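Local coordinates for protein ribokinase (Staphylococcus aureus, PDB 3RY7) that catalyses the ATP- and magnesium-dependent phosphorylation of D-ribose at O5, yielding D-ribose 5-phosphate, at residues V137-E142 with P146-A151; A151-K156 with P173-S178; T199-M204 with S236-A241. All coordinates share one frame; numbering follows the deposited sequence.

Interaction 1. Residues V137-E142 with P146-A151; sequences VVAQLE and PAIISA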
loop_
_atom_site.group_PDB
_atom_site.type_symbol
_atom_site.label_atom_id
_atom_site.label_comp_id
_atom_site.label_asym_id
_atom_site.label_seq_id
_atom_site.Cartn_x
_atom_site.Cartn_y
_atom_site.Cartn_z
ATOM N N VAL A 137 27.930 -3.245 -13.154
ATOM C CA VAL A 137 27.467 -4.473 -12.549
ATOM C C VAL A 137 27.368 -4.250 -11.039
ATOM O O VAL A 137 28.282 -3.692 -10.427
ATOM C CB VAL A 137 28.392 -5.677 -12.913
ATOM C CG1 VAL A 137 29.836 -5.273 -12.828
ATOM C CG2 VAL A 137 28.120 -6.851 -12.000
ATOM N N VAL A 138 26.245 -4.658 -10.449
ATOM C CA VAL A 138 25.991 -4.435 -9.023
ATOM C C VAL A 138 25.811 -5.759 -8.309
ATOM O O VAL A 138 25.017 -6.584 -8.746
ATOM C CB VAL A 138 24.699 -3.603 -8.807
ATOM C CG1 VAL A 138 24.538 -3.212 -7.331
ATOM C CG2 VAL A 138 24.691 -2.374 -9.702
ATOM N N ALA A 139 26.516 -5.950 -7.202
ATOM C CA ALA A 139 26.384 -7.170 -6.424
ATOM C C ALA A 139 26.076 -6.849 -4.968
ATOM O O ALA A 139 26.352 -5.748 -4.514
ATOM C CB ALA A 139 27.658 -7.995 -6.505
ATOM N N GLN A 140 25.528 -7.814 -4.257
ATOM C CA GLN A 140 25.376 -7.784 -2.819
ATOM C C GLN A 140 25.900 -9.064 -2.223
ATOM O O GLN A 140 26.253 -9.964 -2.923
ATOM C CB GLN A 140 23.919 -7.583 -2.401
ATOM C CG GLN A 140 23.145 -6.698 -3.274
ATOM C CD GLN A 140 22.726 -7.362 -4.513
ATOM O OE1 GLN A 140 22.493 -8.525 -4.540
ATOM N NE2 GLN A 140 22.672 -6.624 -5.552
ATOM N N LEU A 141 25.929 -9.139 -0.918
ATOM C CA LEU A 141 26.544 -10.292 -0.276
ATOM C C LEU A 141 25.565 -11.427 0.098
ATOM O O LEU A 141 25.866 -12.216 0.980
ATOM C CB LEU A 141 27.353 -9.848 0.947
ATOM C CG LEU A 141 28.480 -8.842 0.678
ATOM C CD1 LEU A 141 29.217 -8.452 1.951
ATOM C CD2 LEU A 141 29.463 -9.443 -0.321
ATOM N N GLU A 142 24.404 -11.496 -0.554
ATOM C CA GLU A 142 23.511 -12.661 -0.386
ATOM C C GLU A 142 23.843 -13.743 -1.424
ATOM O O GLU A 142 23.087 -14.697 -1.636
ATOM C CB GLU A 142 22.035 -12.244 -0.439
ATOM C CG GLU A 142 21.672 -11.308 0.731
ATOM C CD GLU A 142 20.173 -11.042 0.878
ATOM O OE1 GLU A 142 19.438 -11.063 -0.137
ATOM O OE2 GLU A 142 19.744 -10.798 2.023
ATOM N N PRO A 146 33.252 -15.672 -3.921
ATOM C CA PRO A 146 33.980 -16.105 -5.133
ATOM C C PRO A 146 33.169 -15.868 -6.419
ATOM O O PRO A 146 33.750 -15.568 -7.457
ATOM C CB PRO A 146 34.242 -17.605 -4.896
ATOM C CG PRO A 146 34.159 -17.780 -3.404
ATOM C CD PRO A 146 33.107 -16.764 -2.941
ATOM N N ALA A 147 31.845 -15.956 -6.355
ATOM C CA ALA A 147 31.053 -15.602 -7.524
ATOM C C ALA A 147 31.166 -14.108 -7.846
ATOM O O ALA A 147 31.226 -13.719 -9.020
ATOM C CB ALA A 147 29.577 -15.989 -7.340
ATOM N N ILE A 148 31.148 -13.278 -6.806
ATOM C CA ILE A 148 31.227 -11.838 -7.008
ATOM C C ILE A 148 32.615 -11.451 -7.566
ATOM O O ILE A 148 32.716 -10.656 -8.496
ATOM C CB ILE A 148 30.927 -11.053 -5.712
ATOM C CG1 ILE A 148 29.501 -11.347 -5.193
ATOM C CG2 ILE A 148 31.080 -9.540 -5.968
ATOM C CD1 ILE A 148 29.256 -10.808 -3.818
ATOM N N ILE A 149 33.667 -12.036 -7.004
ATOM C CA ILE A 149 35.031 -11.793 -7.490
ATOM C C ILE A 149 35.124 -12.087 -8.988
ATOM O O ILE A 149 35.666 -11.298 -9.774
ATOM C CB ILE A 149 36.057 -12.631 -6.718
ATOM C CG1 ILE A 149 36.236 -12.076 -5.305
ATOM C CG2 ILE A 149 37.401 -12.633 -7.438
ATOM C CD1 ILE A 149 37.081 -12.978 -4.408
ATOM N N SER A 150 34.536 -13.202 -9.400
ATOM C CA SER A 150 34.654 -13.599 -10.794
ATOM C C SER A 150 33.903 -12.639 -11.736
ATOM O O SER A 150 34.375 -12.332 -12.847
ATOM C CB SER A 150 34.212 -15.056 -10.965
ATOM O OG SER A 150 33.214 -15.152 -11.957
ATOM N N ALA A 151 32.746 -12.148 -11.286
ATOM C CA ALA A 151 31.974 -11.201 -12.079
ATOM C C ALA A 151 32.693 -9.840 -12.162
ATOM O O ALA A 151 32.672 -9.176 -13.198
ATOM C CB ALA A 151 30.579 -11.036 -11.496
#

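Interaction 2. Residues A151-K156 with P173-S178; sequences AFEIAK and PNELLS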
loop_
_atom_site.group_PDB
_atom_site.type_symbol
_atom_site.label_atom_id
_atom_site.label_comp_id
_atom_site.label_asym_id
_atom_site.label_seq_id
_atom_site.Cartn_x
_atom_site.Cartn_y
_atom_site.Cartn_z
ATOM N N ALA A 151 32.746 -12.148 -11.286
ATOM C CA ALA A 151 31.974 -11.201 -12.079
ATOM C C ALA A 151 32.693 -9.840 -12.162
ATOM O O ALA A 151 32.672 -9.176 -13.198
ATOM C CB ALA A 151 30.579 -11.036 -11.496
ATOM N N PHE A 152 33.338 -9.452 -11.063
ATOM C CA PHE A 152 34.039 -8.167 -11.002
ATOM C C PHE A 152 35.364 -8.224 -11.786
ATOM O O PHE A 152 35.812 -7.213 -12.316
ATOM C CB PHE A 152 34.282 -7.747 -9.542
ATOM C CG PHE A 152 33.066 -7.133 -8.862
ATOM C CD1 PHE A 152 33.182 -6.553 -7.592
ATOM C CD2 PHE A 152 31.821 -7.119 -9.495
ATOM C CE1 PHE A 152 32.057 -5.977 -6.952
ATOM C CE2 PHE A 152 30.701 -6.532 -8.876
ATOM C CZ PHE A 152 30.820 -5.963 -7.597
ATOM N N GLU A 153 35.979 -9.403 -11.865
ATOM C CA GLU A 153 37.190 -9.582 -12.704
ATOM C C GLU A 153 36.870 -9.377 -14.173
ATOM O O GLU A 153 37.557 -8.629 -14.884
ATOM C CB GLU A 153 37.827 -10.943 -12.475
ATOM C CG GLU A 153 38.521 -11.068 -11.131
ATOM C CD GLU A 153 38.842 -12.514 -10.786
ATOM O OE1 GLU A 153 38.153 -13.398 -11.355
ATOM O OE2 GLU A 153 39.756 -12.758 -9.945
ATOM N N ILE A 154 35.777 -9.987 -14.609
ATOM C CA ILE A 154 35.281 -9.801 -15.967
ATOM C C ILE A 154 34.951 -8.351 -16.263
ATOM O O ILE A 154 35.345 -7.818 -17.311
ATOM C CB ILE A 154 34.028 -10.660 -16.221
ATOM C CG1 ILE A 154 34.376 -12.157 -16.150
ATOM C CG2 ILE A 154 33.387 -10.310 -17.558
ATOM C CD1 ILE A 154 33.147 -13.053 -16.225
ATOM N N ALA A 155 34.200 -7.727 -15.355
ATOM C CA ALA A 155 33.807 -6.337 -15.507
ATOM C C ALA A 155 35.029 -5.429 -15.627
ATOM O O ALA A 155 35.169 -4.689 -16.589
ATOM C CB ALA A 155 32.951 -5.904 -14.322
ATOM N N LYS A 156 35.901 -5.510 -14.632
ATOM C CA LYS A 156 37.063 -4.642 -14.523
ATOM C C LYS A 156 37.976 -4.798 -15.745
ATOM O O LYS A 156 38.501 -3.813 -16.265
ATOM C CB LYS A 156 37.822 -4.968 -13.235
ATOM C CG LYS A 156 38.959 -4.043 -12.885
ATOM C CD LYS A 156 38.896 -3.647 -11.407
ATOM C CE LYS A 156 40.029 -2.684 -11.018
ATOM N NZ LYS A 156 41.385 -3.311 -11.151
ATOM N N PRO A 173 37.768 -10.320 1.391
ATOM C CA PRO A 173 39.183 -10.512 1.065
ATOM C C PRO A 173 39.680 -9.442 0.090
ATOM O O PRO A 173 38.887 -8.861 -0.659
ATOM C CB PRO A 173 39.197 -11.881 0.378
ATOM C CG PRO A 173 37.854 -11.961 -0.292
ATOM C CD PRO A 173 36.898 -11.247 0.643
ATOM N N ASN A 174 40.990 -9.202 0.096
ATOM C CA ASN A 174 41.583 -8.186 -0.760
ATOM C C ASN A 174 41.311 -8.487 -2.221
ATOM O O ASN A 174 41.132 -7.572 -3.031
ATOM C CB ASN A 174 43.090 -8.089 -0.510
ATOM C CG ASN A 174 43.414 -7.689 0.915
ATOM O OD1 ASN A 174 42.586 -7.078 1.597
ATOM N ND2 ASN A 174 44.620 -8.034 1.378
ATOM N N GLU A 175 41.277 -9.779 -2.545
ATOM C CA GLU A 175 40.970 -10.218 -3.896
ATOM C C GLU A 175 39.670 -9.575 -4.416
ATOM O O GLU A 175 39.517 -9.347 -5.619
ATOM C CB GLU A 175 40.896 -11.747 -3.935
ATOM C CG GLU A 175 40.832 -12.356 -5.327
ATOM C CD GLU A 175 40.815 -13.886 -5.280
ATOM O OE1 GLU A 175 40.027 -14.511 -6.035
ATOM O OE2 GLU A 175 41.586 -14.466 -4.472
ATOM N N LEU A 176 38.740 -9.277 -3.507
ATOM C CA LEU A 176 37.488 -8.633 -3.893
ATOM C C LEU A 176 37.595 -7.122 -3.732
ATOM O O LEU A 176 37.181 -6.362 -4.602
ATOM C CB LEU A 176 36.295 -9.166 -3.076
ATOM C CG LEU A 176 34.961 -8.427 -3.340
ATOM C CD1 LEU A 176 34.601 -8.403 -4.818
ATOM C CD2 LEU A 176 33.808 -8.994 -2.529
ATOM N N LEU A 177 38.131 -6.698 -2.592
ATOM C CA LEU A 177 38.209 -5.273 -2.281
ATOM C C LEU A 177 38.859 -4.516 -3.416
ATOM O O LEU A 177 38.451 -3.405 -3.750
ATOM C CB LEU A 177 38.983 -5.041 -0.983
ATOM C CG LEU A 177 38.207 -5.528 0.240
ATOM C CD1 LEU A 177 39.079 -5.490 1.492
ATOM C CD2 LEU A 177 36.937 -4.703 0.402
ATOM N N SER A 178 39.856 -5.142 -4.026
ATOM C CA SER A 178 40.661 -4.474 -5.044
ATOM C C SER A 178 39.972 -4.441 -6.399
ATOM O O SER A 178 40.526 -3.913 -7.361
ATOM C CB SER A 178 42.007 -5.187 -5.185
ATOM O OG SER A 178 41.840 -6.401 -5.898
#

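Interaction 3. Residues T199-M204 with S236-A241; sequences TNEQSM and SQHIEA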
loop_
_atom_site.group_PDB
_atom_site.type_symbol
_atom_site.label_atom_id
_atom_site.label_comp_id
_atom_site.label_asym_id
_atom_site.label_seq_id
_atom_site.Cartn_x
_atom_site.Cartn_y
_atom_site.Cartn_z
ATOM N N THR A 199 30.122 8.179 13.148
ATOM C CA THR A 199 29.484 9.077 14.111
ATOM C C THR A 199 29.385 10.516 13.609
ATOM O O THR A 199 28.314 10.959 13.183
ATOM C CB THR A 199 30.242 9.085 15.456
ATOM O OG1 THR A 199 31.620 9.428 15.243
ATOM C CG2 THR A 199 30.183 7.712 16.101
ATOM N N ASN A 200 30.502 11.245 13.652
ATOM C CA ASN A 200 30.549 12.616 13.134
ATOM C C ASN A 200 31.093 12.601 11.705
ATOM O O ASN A 200 31.599 11.574 11.238
ATOM C CB ASN A 200 31.407 13.527 14.021
ATOM C CG ASN A 200 32.798 12.967 14.253
ATOM O OD1 ASN A 200 33.300 12.177 13.453
ATOM N ND2 ASN A 200 33.429 13.372 15.355
ATOM N N GLU A 201 30.998 13.733 11.016
ATOM C CA GLU A 201 31.493 13.816 9.650
ATOM C C GLU A 201 32.979 13.438 9.522
ATOM O O GLU A 201 33.416 12.957 8.473
ATOM C CB GLU A 201 31.225 15.195 9.047
ATOM C CG GLU A 201 31.687 15.303 7.600
ATOM C CD GLU A 201 31.079 16.481 6.859
ATOM O OE1 GLU A 201 31.834 17.433 6.547
ATOM O OE2 GLU A 201 29.853 16.445 6.577
ATOM N N GLN A 202 33.745 13.643 10.593
ATOM C CA GLN A 202 35.168 13.287 10.603
ATOM C C GLN A 202 35.394 11.775 10.470
ATOM O O GLN A 202 36.357 11.337 9.825
ATOM C CB GLN A 202 35.851 13.807 11.875
ATOM C CG GLN A 202 37.351 13.479 11.973
ATOM C CD GLN A 202 38.200 14.204 10.918
ATOM O OE1 GLN A 202 37.912 15.349 10.533
ATOM N NE2 GLN A 202 39.251 13.535 10.451
ATOM N N SER A 203 34.513 10.987 11.092
ATOM C CA SER A 203 34.578 9.529 11.016
ATOM C C SER A 203 34.200 9.060 9.606
ATOM O O SER A 203 34.672 8.033 9.133
ATOM C CB SER A 203 33.642 8.898 12.051
ATOM O OG SER A 203 32.290 9.193 11.743
ATOM N N MET A 204 33.339 9.825 8.950
ATOM C CA MET A 204 32.963 9.553 7.578
ATOM C C MET A 204 34.147 9.814 6.655
ATOM O O MET A 204 34.448 9.010 5.769
ATOM C CB MET A 204 31.765 10.410 7.189
ATOM C CG MET A 204 30.675 10.360 8.253
ATOM S SD MET A 204 29.093 11.045 7.770
ATOM C CE MET A 204 29.542 12.598 7.003
ATOM N N SER A 236 33.805 15.393 -1.423
ATOM C CA SER A 236 33.367 14.964 -0.101
ATOM C C SER A 236 32.112 15.750 0.209
ATOM O O SER A 236 32.157 16.977 0.327
ATOM C CB SER A 236 34.436 15.217 0.963
ATOM O OG SER A 236 34.069 14.639 2.211
ATOM N N GLN A 237 30.993 15.043 0.313
ATOM C CA GLN A 237 29.704 15.690 0.504
ATOM C C GLN A 237 28.765 14.851 1.371
ATOM O O GLN A 237 28.789 13.618 1.340
ATOM C CB GLN A 237 29.077 16.015 -0.852
ATOM C CG GLN A 237 27.860 16.921 -0.801
ATOM C CD GLN A 237 27.486 17.432 -2.183
ATOM O OE1 GLN A 237 28.317 17.434 -3.093
ATOM N NE2 GLN A 237 26.231 17.862 -2.351
ATOM N N HIS A 238 27.966 15.539 2.174
ATOM C CA HIS A 238 26.929 14.911 2.977
ATOM C C HIS A 238 25.590 15.437 2.443
ATOM O O HIS A 238 25.354 16.646 2.414
ATOM C CB HIS A 238 27.138 15.273 4.447
ATOM C CG HIS A 238 26.096 14.723 5.376
ATOM N ND1 HIS A 238 24.744 14.777 5.104
ATOM C CD2 HIS A 238 26.211 14.148 6.598
ATOM C CE1 HIS A 238 24.075 14.235 6.107
ATOM N NE2 HIS A 238 24.940 13.849 7.027
ATOM N N ILE A 239 24.732 14.535 1.973
ATOM C CA ILE A 239 23.455 14.904 1.368
ATOM C C ILE A 239 22.260 14.424 2.193
ATOM O O ILE A 239 22.220 13.263 2.597
ATOM C CB ILE A 239 23.326 14.318 -0.046
ATOM C CG1 ILE A 239 24.473 14.799 -0.928
ATOM C CG2 ILE A 239 21.979 14.672 -0.662
ATOM C CD1 ILE A 239 24.081 15.019 -2.364
ATOM N N GLU A 240 21.296 15.309 2.421
ATOM C CA GLU A 240 20.117 14.999 3.213
ATOM C C GLU A 240 19.141 14.073 2.500
ATOM O O GLU A 240 18.965 14.129 1.270
ATOM C CB GLU A 240 19.402 16.292 3.624
ATOM C CG GLU A 240 20.196 17.146 4.600
ATOM C CD GLU A 240 20.508 16.402 5.884
ATOM O OE1 GLU A 240 19.590 15.752 6.426
ATOM O OE2 GLU A 240 21.669 16.458 6.348
ATOM N N ALA A 241 18.499 13.232 3.303
ATOM C CA ALA A 241 17.490 12.293 2.823
ATOM C C ALA A 241 16.097 12.924 2.755
ATOM O O ALA A 241 15.890 14.063 3.179
ATOM C CB ALA A 241 17.467 11.051 3.722
#

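Interaction 1. Residues V137-E142 with P146-A151
Ile148 carries this contact, dividing its two branches between the three consecutive residues Ala139, Gln140 and Leu141. With CG1 anti to its own carbonyl carbon (chi1 -61°), CG2 falls anti to the backbone N, and both branches face the strand. The CG2 methyl meets Ala139 CB at 3.8 Å, and CG1 lies almost as near to that same Ala139 CB, at 4.0 Å, so the alanine methyl rests against both branches, just beyond where they part. The longer branch then runs on nearly fully extended (chi2 170°) and places CD1 3.2 Å from Gln140 O, a tight apolar-to-carbonyl approach, and 3.8 Å from Leu141 CD2. Leu141 starts out alongside the helix segment, but CD2 turns in, and the two side chains cross at about a right angle.

Everything across 137-142 and 146-151 is van der Waals packing: Ile148 gives the largest single share of the 182 Å² buried here, 70 Å², and the backbones approach to 6.8 Å between Ala139 CA and Ile148 CA. The polar groups of 137-142 are used on other sides. Gln140 points away from the helix, and its NE2 is hydrogen-bonded to Gln46 OE1, with Gly43 of the substrate site close by. Glu142, also directed away, has OE1 bonded to Ser10 OG and Lys42 N, while OE2 binds a glycerol probably picked up from the crystallisation liquor. Thus one face of the strand is apolar and helix-covered, and beyond it Glu142 holds the glycerol, consistent with a role in sugar binding.

Strand 136-140, helix 145-157 and strand 161-165 form a beta-alpha-beta crossover of the PfkB-family alpha/beta domain, with Glu142, assigned to substrate binding, set in the loop after the first strand.

Interaction 2. Residues A151-K156 with P173-S178
Phe152 meets one methyl of Leu176 through CD1 and CE1: Leu176 CD1 is 3.6 Å from Phe152 CD1 and 4.1 Å from Phe152 CE1. The two side chains pass each other at a slant. Leu176 reaches over because CG stands anti to its backbone N (chi1 174°); its CB leaves the helix alongside the other segment, and only the branched end closes the gap. Both side chains also rest on Leu164 of strand 161-165, and Leu176 touches Ile148 and Ile149 besides, which places this pair at the buried floor of the contact.

Outward from that floor the chemistry turns polar and looser. Glu153 OE2 and Glu175 OE1 come within 4.3 Å, two like charges at the exposed rim, a proximity that might slightly raise their pKa values, though solvent would damp the effect. Lys156 bends at its second and fourth torsions; its CE and NZ both stand 3.9 Å from Ser178 O, so the ammonium is beyond hydrogen-bonding distance and any attraction is weak. Within the short helix 174-177, Pro173, at the N-cap, offers one carbonyl oxygen to both Leu176 N (2.9 Å) and Leu177 N (3.0 Å), while Ser178 OG adds a weak bond to Asn174 O.

Here the connecting helix of one beta-alpha-beta unit packs beside the short helix in the next connection, between strands 161-165 and 182-183, both packed through Leu164 on the parallel part of the large mixed sheet of the alpha/beta fold.

Interaction 3. Residues T199-M204 with S236-A241
Ser203 OG is gripped by two backbone groups near the start of its helix. Thr199 N donates to it at 2.8 Å along an almost straight line (174°), and the hydroxyl in turn donates to Asn200 O in the carbonyl plane, on a lone pair, although the refined length of that second bond is unusually short and therefore doubtful. Asn200 O also takes Ser203 N, at 3.0 Å. The side chain of Asn200 completes the arrangement: its CG sits between the backbone N and the carbonyl carbon (chi1 54°), which turns OD1 back to accept Ser203 N at 2.9 Å, nearly in line with the side-chain C=O. Asn200 is thus a true N-cap, and these bonds fix the first turn from which Glu201 and Met204 project.

Those two residues meet His238 of the strand. Met204 folds at its last torsion, bringing the CE methyl to 3.7 Å from His238 CD2; SD stands further off, 5.4 Å from the ring centroid and oblique to it, a loose sulfur-aromatic approach. Glu201, with CG anti to the backbone N and the chain extended beyond it, sets OE2 3.6 Å from His238 CB. Its carboxylate is tilted 38° from the imidazole plane and lies well away from ND1, so this is packing rather than an ion pair.

Leu223, assigned to ATP binding, touches both Met204 and His238, and Tyr229 backs Met204 as well. Strand 236-239 is the outermost strand at this end of the large sheet, paired antiparallel with 228-231, so the contact packs the capped start of helix 201-213 over one face of the last two antiparallel strands of the ribokinase alpha/beta domain, next to its nucleotide-binding region.

How the interactions relate
Interactions 1 and 2 are neighbours in one packed layer, their centres about 8 Å apart, sharing Ala151 and helix 145-157. Interaction 1 is buried, and packed almost entirely through aliphatic groups apart from one backbone carbonyl, with Ile148 CG2 3.9 Å from Leu176 CD1 of interaction 2; that second contact keeps an apolar floor but opens to charged, solvent-exposed groups. Interaction 3 stands apart, its centre about 27 Å from either, near the opposite end of the same large sheet from strand 87-89; there the polar bonds lie within one segment, at the helix start, while the crossing contact is small. Parallel-sheet core near the sugar site thus gives way to peripheral packing beside the ATP site.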